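Local coordinates for cytosine-specific methyltransferase (Escherichia coli O157:H7 EDL933, PDB 3G7U), which probably transfers a methyl group from S-adenosyl-L-methionine to carbon 5 of cytosine in DNA, as a prophage-encoded modification enzyme, at residues D195-L200 with A325-F330. Numbering follows the deposited sequence.
Sequences DALYGL and ARLQGF
Arg326 sets out with CG anti to its carbonyl carbon (chi1 -71°) and then runs extended from CG to NE, which carries NE away from helix 321-328; the guanidinium beyond it reaches Ala196, Tyr198 and Leu200. There one nitrogen serves two backbone carbonyls. Arg326 NH2 donates to Ala196 O at 2.9 Å, with the acceptor tilted from the guanidinium plane, and to Tyr198 O at 2.9 Å by a straighter bond (N-H...O 165°) that lies in that plane but comes from above the plane of the carbonyl. A water receives a hydrogen from Arg326 NH1 and gives one to Tyr198 O, doubling the link. Arg326 NH1 also forms a salt bridge with Asp332, just beyond the segment. Over one face of the guanidinium, Leu200 CD2 lies above the centre, 3.6 Å from Arg326 CZ. Beside this polar patch, Leu327 CD2 meets Ala196 CB at 3.9 Å, while the side chains of Leu197 and Leu327 cross at about a right angle, Leu197 CD2 touching Leu327 CG. The contact thus illustrates how one arginine nitrogen can gather two carbonyls: Ala196 O, in helix 193-196, and Tyr198 O, within the type II turn Leu197-Leu200. With Asp332 probably balancing the charge, the buried cation can join parts of the methylase chain 125 residues apart, its flat face packed against leucine, NH2 held by carbonyl oxygens and NH1 by water and carboxylate.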
# COMPACT_ATOMS: atom_id res chain seq x y z
N ASP A 195 -17.31 9.10 4.80
CA ASP A 195 -16.34 9.71 5.72
C ASP A 195 -15.00 9.95 5.02
O ASP A 195 -14.33 10.95 5.28
CB ASP A 195 -16.04 8.79 6.91
CG ASP A 195 -17.28 8.45 7.74
OD1 ASP A 195 -18.16 9.33 7.91
OD2 ASP A 195 -17.35 7.30 8.23
N ALA A 196 -14.61 9.03 4.14
CA ALA A 196 -13.24 9.12 3.56
C ALA A 196 -13.19 10.27 2.56
O ALA A 196 -12.18 10.95 2.47
CB ALA A 196 -12.87 7.82 2.85
N LEU A 197 -14.30 10.50 1.88
CA LEU A 197 -14.39 11.52 0.80
C LEU A 197 -14.79 12.91 1.28
O LEU A 197 -14.87 13.84 0.48
CB LEU A 197 -15.32 11.04 -0.29
CG LEU A 197 -14.91 9.73 -0.96
CD1 LEU A 197 -15.71 9.51 -2.22
CD2 LEU A 197 -13.42 9.72 -1.26
N TYR A 198 -14.97 13.07 2.60
CA TYR A 198 -15.40 14.33 3.21
C TYR A 198 -14.51 15.49 2.80
O TYR A 198 -13.27 15.41 2.93
CB TYR A 198 -15.37 14.27 4.76
CG TYR A 198 -15.47 15.66 5.37
CD1 TYR A 198 -16.71 16.28 5.50
CD2 TYR A 198 -14.33 16.38 5.76
CE1 TYR A 198 -16.83 17.56 6.02
CE2 TYR A 198 -14.43 17.68 6.26
CZ TYR A 198 -15.70 18.24 6.38
OH TYR A 198 -15.86 19.50 6.88
N GLY A 199 -15.14 16.58 2.35
CA GLY A 199 -14.43 17.88 2.22
C GLY A 199 -13.66 18.09 0.92
O GLY A 199 -13.06 19.14 0.71
N LEU A 200 -13.69 17.10 0.04
CA LEU A 200 -13.05 17.22 -1.26
C LEU A 200 -13.90 18.11 -2.18
O LEU A 200 -15.12 18.24 -1.97
CB LEU A 200 -12.86 15.81 -1.88
CG LEU A 200 -11.78 14.89 -1.26
CD1 LEU A 200 -11.94 13.47 -1.78
CD2 LEU A 200 -10.35 15.37 -1.54
N ALA A 325 -7.09 7.20 -3.63
CA ALA A 325 -6.00 7.21 -2.62
C ALA A 325 -6.60 7.24 -1.24
O ALA A 325 -6.16 6.50 -0.35
CB ALA A 325 -5.09 8.41 -2.80
N ARG A 326 -7.62 8.10 -1.04
CA ARG A 326 -8.23 8.14 0.27
C ARG A 326 -8.90 6.82 0.61
O ARG A 326 -8.79 6.31 1.73
CB ARG A 326 -9.26 9.27 0.32
CG ARG A 326 -8.66 10.64 0.31
CD ARG A 326 -9.60 11.56 1.06
NE ARG A 326 -9.09 12.93 1.28
CZ ARG A 326 -9.87 13.92 1.70
NH1 ARG A 326 -9.40 15.15 1.86
NH2 ARG A 326 -11.15 13.65 1.94
N LEU A 327 -9.60 6.26 -0.35
CA LEU A 327 -10.30 5.03 -0.08
C LEU A 327 -9.33 3.87 0.20
O LEU A 327 -9.69 2.91 0.87
CB LEU A 327 -11.21 4.71 -1.27
CG LEU A 327 -12.32 5.76 -1.43
CD1 LEU A 327 -13.00 5.52 -2.79
CD2 LEU A 327 -13.38 5.59 -0.28
N GLN A 328 -8.10 3.96 -0.29
CA GLN A 328 -7.12 2.90 -0.08
C GLN A 328 -6.36 3.09 1.23
O GLN A 328 -5.69 2.16 1.68
CB GLN A 328 -6.17 2.85 -1.31
CG GLN A 328 -5.10 1.81 -1.34
CD GLN A 328 -5.64 0.41 -1.48
OE1 GLN A 328 -6.80 0.19 -1.84
NE2 GLN A 328 -4.78 -0.56 -1.17
N GLY A 329 -6.54 4.23 1.89
CA GLY A 329 -5.87 4.51 3.14
C GLY A 329 -4.58 5.29 3.02
O GLY A 329 -3.79 5.33 3.97
N PHE A 330 -4.35 5.97 1.89
CA PHE A 330 -3.18 6.83 1.78
C PHE A 330 -3.49 8.22 2.33
O PHE A 330 -4.61 8.72 2.22
CB PHE A 330 -2.75 6.97 0.29
CG PHE A 330 -1.89 5.83 -0.21
CD1 PHE A 330 -0.50 5.88 -0.09
CD2 PHE A 330 -2.49 4.78 -0.87
CE1 PHE A 330 0.28 4.83 -0.58
CE2 PHE A 330 -1.73 3.73 -1.36
CZ PHE A 330 -0.35 3.78 -1.23
O HOH W 1 -11.13 17.09 2.86